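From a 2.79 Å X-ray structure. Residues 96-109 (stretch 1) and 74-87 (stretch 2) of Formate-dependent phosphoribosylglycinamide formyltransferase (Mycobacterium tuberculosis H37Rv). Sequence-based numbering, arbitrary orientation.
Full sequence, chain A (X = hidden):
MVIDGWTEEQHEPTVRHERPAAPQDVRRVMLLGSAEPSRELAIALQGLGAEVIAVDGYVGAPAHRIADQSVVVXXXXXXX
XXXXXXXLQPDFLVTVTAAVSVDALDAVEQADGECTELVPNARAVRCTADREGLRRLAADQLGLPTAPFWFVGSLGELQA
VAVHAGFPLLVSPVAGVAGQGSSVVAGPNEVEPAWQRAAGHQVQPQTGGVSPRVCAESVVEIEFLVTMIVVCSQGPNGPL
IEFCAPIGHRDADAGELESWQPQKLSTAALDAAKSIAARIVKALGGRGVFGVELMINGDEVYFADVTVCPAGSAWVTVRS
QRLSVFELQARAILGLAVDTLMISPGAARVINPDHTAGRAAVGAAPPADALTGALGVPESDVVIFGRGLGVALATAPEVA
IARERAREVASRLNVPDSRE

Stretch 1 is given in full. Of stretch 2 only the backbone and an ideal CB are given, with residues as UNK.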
# COMPACT_ATOMS: atom_id res chain seq x y z
N VAL A 96 -12.05 -14.41 1.34
CA VAL A 96 -12.17 -12.94 1.24
C VAL A 96 -13.53 -12.59 0.66
O VAL A 96 -13.80 -11.43 0.54
CB VAL A 96 -11.03 -12.37 0.39
CG1 VAL A 96 -10.77 -10.93 0.74
CG2 VAL A 96 -9.76 -13.16 0.57
N THR A 97 -14.37 -13.56 0.33
CA THR A 97 -15.70 -13.18 -0.20
C THR A 97 -16.79 -13.84 0.64
O THR A 97 -16.45 -14.63 1.51
CB THR A 97 -15.88 -13.56 -1.66
OG1 THR A 97 -17.19 -13.12 -2.01
CG2 THR A 97 -15.86 -15.05 -1.90
N ALA A 98 -18.04 -13.50 0.37
CA ALA A 98 -19.17 -14.11 1.10
C ALA A 98 -19.75 -15.25 0.26
O ALA A 98 -20.31 -16.18 0.83
CB ALA A 98 -20.22 -13.08 1.41
N ALA A 99 -19.55 -15.20 -1.05
CA ALA A 99 -20.06 -16.25 -1.95
C ALA A 99 -19.17 -17.48 -1.87
O ALA A 99 -18.46 -17.74 -2.82
CB ALA A 99 -20.06 -15.71 -3.35
N VAL A 100 -19.24 -18.26 -0.80
CA VAL A 100 -18.32 -19.42 -0.74
C VAL A 100 -19.05 -20.60 -0.13
O VAL A 100 -20.06 -20.38 0.52
CB VAL A 100 -17.13 -19.04 0.14
CG1 VAL A 100 -17.52 -19.15 1.60
CG2 VAL A 100 -15.91 -19.89 -0.14
N SER A 101 -18.53 -21.80 -0.33
CA SER A 101 -19.16 -22.99 0.28
C SER A 101 -18.59 -23.14 1.68
O SER A 101 -17.43 -23.48 1.80
CB SER A 101 -18.91 -24.24 -0.51
OG SER A 101 -18.94 -25.39 0.34
N VAL A 102 -19.41 -22.88 2.68
CA VAL A 102 -18.93 -23.01 4.08
C VAL A 102 -18.76 -24.50 4.35
O VAL A 102 -17.87 -24.86 5.10
CB VAL A 102 -19.94 -22.37 5.03
CG1 VAL A 102 -19.62 -20.90 5.21
CG2 VAL A 102 -21.34 -22.53 4.50
N ASP A 103 -19.60 -25.32 3.74
CA ASP A 103 -19.41 -26.75 3.94
C ASP A 103 -18.09 -27.23 3.35
O ASP A 103 -17.40 -28.06 3.94
CB ASP A 103 -20.59 -27.54 3.35
CG ASP A 103 -21.92 -27.21 4.04
OD1 ASP A 103 -21.91 -26.67 5.16
OD2 ASP A 103 -22.98 -27.49 3.44
N ALA A 104 -17.71 -26.71 2.18
CA ALA A 104 -16.42 -27.06 1.61
C ALA A 104 -15.28 -26.65 2.53
O ALA A 104 -14.27 -27.36 2.63
CB ALA A 104 -16.25 -26.44 0.23
N LEU A 105 -15.42 -25.51 3.21
CA LEU A 105 -14.36 -25.06 4.11
C LEU A 105 -14.24 -25.98 5.32
O LEU A 105 -13.13 -26.27 5.78
CB LEU A 105 -14.60 -23.62 4.57
CG LEU A 105 -14.28 -22.44 3.64
CD1 LEU A 105 -13.67 -22.89 2.33
CD2 LEU A 105 -15.54 -21.63 3.41
N ASP A 106 -15.37 -26.42 5.87
CA ASP A 106 -15.31 -27.31 7.03
C ASP A 106 -14.77 -28.68 6.65
O ASP A 106 -14.16 -29.36 7.49
CB ASP A 106 -16.68 -27.42 7.70
CG ASP A 106 -16.75 -26.65 9.02
OD1 ASP A 106 -15.77 -26.72 9.81
OD2 ASP A 106 -17.76 -25.95 9.26
N ALA A 107 -14.95 -29.08 5.39
CA ALA A 107 -14.28 -30.29 4.90
C ALA A 107 -12.77 -30.17 5.03
O ALA A 107 -12.11 -31.07 5.55
CB ALA A 107 -14.68 -30.56 3.45
N VAL A 108 -12.20 -29.05 4.56
CA VAL A 108 -10.75 -28.88 4.59
C VAL A 108 -10.25 -28.83 6.03
O VAL A 108 -9.24 -29.46 6.38
CB VAL A 108 -10.34 -27.63 3.80
CG1 VAL A 108 -8.84 -27.36 3.94
CG2 VAL A 108 -10.73 -27.78 2.34
N GLU A 109 -10.94 -28.08 6.89
CA GLU A 109 -10.62 -28.12 8.32
C GLU A 109 -10.66 -29.55 8.85
O GLU A 109 -9.70 -30.01 9.48
CB GLU A 109 -11.57 -27.23 9.10
CG GLU A 109 -11.05 -25.82 9.32
CD GLU A 109 -11.72 -25.13 10.50
OE1 GLU A 109 -12.59 -25.76 11.14
OE2 GLU A 109 -11.36 -23.96 10.78
N UNK A 74 -16.51 -22.12 -9.71
CA UNK A 74 -17.71 -21.69 -9.00
C UNK A 74 -17.49 -22.02 -7.54
O UNK A 74 -17.63 -23.17 -7.11
CB UNK A 74 -18.97 -22.36 -9.54
N UNK A 75 -17.10 -21.02 -6.76
CA UNK A 75 -16.74 -21.27 -5.37
C UNK A 75 -17.95 -21.67 -4.53
O UNK A 75 -17.79 -22.33 -3.49
CB UNK A 75 -16.08 -20.03 -4.77
N UNK A 76 -19.15 -21.29 -4.97
CA UNK A 76 -20.40 -21.76 -4.38
C UNK A 76 -20.74 -23.18 -4.82
O UNK A 76 -21.90 -23.50 -5.07
CB UNK A 76 -21.54 -20.81 -4.75
N UNK A 77 -19.73 -24.05 -4.95
CA UNK A 77 -19.93 -25.45 -5.32
C UNK A 77 -19.01 -26.27 -4.42
O UNK A 77 -17.79 -26.23 -4.58
CB UNK A 77 -19.64 -25.70 -6.80
N UNK A 78 -19.61 -27.03 -3.50
CA UNK A 78 -18.82 -27.67 -2.46
C UNK A 78 -17.90 -28.74 -3.04
O UNK A 78 -16.77 -28.91 -2.57
CB UNK A 78 -19.74 -28.28 -1.40
N UNK A 79 -18.37 -29.47 -4.05
CA UNK A 79 -17.51 -30.44 -4.72
C UNK A 79 -16.41 -29.75 -5.51
O UNK A 79 -15.23 -30.07 -5.35
CB UNK A 79 -18.34 -31.34 -5.65
N UNK A 80 -16.79 -28.80 -6.36
CA UNK A 80 -15.83 -28.15 -7.26
C UNK A 80 -14.78 -27.37 -6.48
O UNK A 80 -13.60 -27.37 -6.84
CB UNK A 80 -16.56 -27.22 -8.23
N UNK A 81 -15.20 -26.67 -5.42
CA UNK A 81 -14.23 -25.96 -4.59
C UNK A 81 -13.29 -26.92 -3.89
O UNK A 81 -12.07 -26.70 -3.85
CB UNK A 81 -14.95 -25.09 -3.56
N UNK A 82 -13.82 -28.01 -3.35
CA UNK A 82 -13.00 -28.89 -2.52
C UNK A 82 -11.94 -29.61 -3.34
O UNK A 82 -10.82 -29.82 -2.87
CB UNK A 82 -13.88 -29.91 -1.80
N UNK A 83 -12.27 -29.99 -4.58
CA UNK A 83 -11.26 -30.57 -5.45
C UNK A 83 -10.12 -29.58 -5.68
O UNK A 83 -8.94 -29.95 -5.60
CB UNK A 83 -11.88 -30.99 -6.78
N UNK A 84 -10.47 -28.32 -5.95
CA UNK A 84 -9.48 -27.28 -6.21
C UNK A 84 -8.53 -27.13 -5.03
O UNK A 84 -7.32 -26.93 -5.21
CB UNK A 84 -10.17 -25.95 -6.51
N UNK A 85 -9.06 -27.24 -3.81
CA UNK A 85 -8.19 -27.04 -2.66
C UNK A 85 -7.32 -28.27 -2.46
O UNK A 85 -6.16 -28.15 -2.04
CB UNK A 85 -9.01 -26.75 -1.40
N UNK A 86 -7.84 -29.45 -2.78
CA UNK A 86 -7.07 -30.68 -2.59
C UNK A 86 -5.93 -30.77 -3.59
O UNK A 86 -4.81 -31.16 -3.24
CB UNK A 86 -7.98 -31.91 -2.72
N UNK A 87 -6.19 -30.40 -4.85
CA UNK A 87 -5.14 -30.46 -5.86
C UNK A 87 -4.01 -29.50 -5.53
O UNK A 87 -2.85 -29.90 -5.42
CB UNK A 87 -5.71 -30.14 -7.24

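Position 74 lies in a loop, and nothing of stretch 1 comes within 5.5 Å of its ideal CB, so this contact leaves the choice free. It is Thr74, whose N gives a weak hydrogen bond to the side chain at position 80.

At position 75 the CB points sideways, 3.8 Å from Ala99 O and 4.6 Å from Val100 CG2, with the methyl of Thr97 farther along the same strip. A long, flexible apolar chain suits this. Met75 reaches out until its CE lies 3.8 Å from Thr97 CG2. Its backbone serves as well: Ser101 N donates a weak hydrogen bond to Met75 O at 3.3 Å, a contact indifferent to side chain.

Position 76 also points sideways, past Ala99 and the backbone of Val100. A small or branched residue could offer a methyl here. Thr76 does so, its CG2 4.0 Å from Ala99 CB and 3.5 Å from Ala99 O.

Position 77 turns its CB away from stretch 1, just before a helix begins, a place for Asp, Asn, Ser or Thr. Asp77 is the N-cap; its OD1 accepts weak bonds from the backbone N of positions 79 and 80.

Position 78 is tight: the ideal CB sits 3.5 Å from Ser101 OG and 4.3 Å from Ala104 CB. Alanine or serine would suit such close quarters. Ala78 packs its methyl against Ala104 where the backbones draw near, their CA atoms 4.8 Å apart.

Positions 79 and 80 have nothing of stretch 1 within 5.5 Å of their ideal CB atoms, so this contact sets no preference, although the first turn of a helix generally tolerates acidic residues well. They are Glu79 and Glu80, and Glu80 OE1 accepts the weak bond from Thr74 N.

At position 81 the CA-to-CB bond points toward stretch 1, and the ideal CB lies 4.2 Å from Ala104 CB, with Val100 and Leu105 offering further apolar surface. A branched aliphatic or Met would fit. Leu81, chi1 t and chi2 p, gathers all three around CD2: 3.6 Å from Ala104 CB, 4.1 Å from Val100 CG2 and 4.1 Å from Leu105 CD1.

Position 82 looks sideways between Ala104 and Ala107, so Ala, Ser, Thr or Val are plausible. Thr82 turns OG1 back to Ala78 O in a very short 2.5 Å hydrogen bond, satisfying the hydroxyl while OG1 rests 3.3 Å from Ala104 CB.

Positions 83 and 84, out of reach, are Ala83 and Val84.

At position 85 CA-to-CB points toward stretch 1, and the ideal CB lies 4.2 Å from Val108 CG2, so Val, Ile or Leu would suit. Ile85 places CG2 4.0 Å from Val108 CG2.

Position 86 starts sideways, but a long polar chain could return toward Ala107 O. Arg86 curls back until NH2 is 4.3 Å from Ala107 O, near without bonding.

Position 87, out of reach, is Arg87.

Stretch 2 (74-87) TMTDAEELTAVIRR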
# COMPACT_ATOMS: atom_id res chain seq x y z
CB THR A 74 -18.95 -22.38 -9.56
OG1 THR A 74 -18.94 -22.28 -10.99
CG2 THR A 74 -20.21 -21.72 -9.02
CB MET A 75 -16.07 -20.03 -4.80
CG MET A 75 -14.85 -19.64 -5.60
SD MET A 75 -14.00 -18.21 -4.93
CE MET A 75 -15.24 -16.95 -5.19
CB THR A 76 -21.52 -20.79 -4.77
OG1 THR A 76 -21.69 -20.81 -6.19
CG2 THR A 76 -21.17 -19.37 -4.35
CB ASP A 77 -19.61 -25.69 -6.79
CG ASP A 77 -20.08 -27.05 -7.27
OD1 ASP A 77 -20.05 -28.02 -6.48
OD2 ASP A 77 -20.47 -27.15 -8.45
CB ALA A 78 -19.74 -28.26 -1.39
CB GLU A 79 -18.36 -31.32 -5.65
CG GLU A 79 -19.44 -32.13 -4.96
CD GLU A 79 -18.95 -33.49 -4.49
OE1 GLU A 79 -17.72 -33.64 -4.29
OE2 GLU A 79 -19.77 -34.42 -4.34
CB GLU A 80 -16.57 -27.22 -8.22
CG GLU A 80 -16.67 -27.76 -9.64
CD GLU A 80 -16.60 -26.67 -10.70
OE1 GLU A 80 -16.54 -25.47 -10.33
OE2 GLU A 80 -16.61 -27.01 -11.91
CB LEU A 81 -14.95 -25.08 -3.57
CG LEU A 81 -14.03 -24.29 -2.64
CD1 LEU A 81 -13.21 -23.30 -3.45
CD2 LEU A 81 -14.83 -23.60 -1.54
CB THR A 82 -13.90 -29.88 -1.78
OG1 THR A 82 -14.86 -29.17 -0.99
CG2 THR A 82 -13.07 -30.76 -0.86
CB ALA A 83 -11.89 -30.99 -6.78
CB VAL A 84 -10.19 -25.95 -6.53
CG1 VAL A 84 -9.30 -24.76 -6.23
CG2 VAL A 84 -10.64 -25.92 -7.97
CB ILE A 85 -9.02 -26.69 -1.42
CG1 ILE A 85 -9.95 -25.49 -1.73
CG2 ILE A 85 -8.12 -26.31 -0.26
CD1 ILE A 85 -10.86 -25.05 -0.59
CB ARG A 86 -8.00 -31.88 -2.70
CG ARG A 86 -7.53 -33.11 -1.94
CD ARG A 86 -7.52 -32.85 -0.44
NE ARG A 86 -8.87 -32.86 0.14
CZ ARG A 86 -9.17 -32.37 1.33
NH1 ARG A 86 -8.21 -31.82 2.07
NH2 ARG A 86 -10.41 -32.42 1.79
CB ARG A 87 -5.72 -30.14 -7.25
CG ARG A 87 -4.76 -30.45 -8.40
CD ARG A 87 -5.09 -29.66 -9.65
NE ARG A 87 -6.45 -29.88 -10.13
CZ ARG A 87 -6.78 -30.72 -11.11
NH1 ARG A 87 -5.84 -31.43 -11.72
NH2 ARG A 87 -8.04 -30.84 -11.49
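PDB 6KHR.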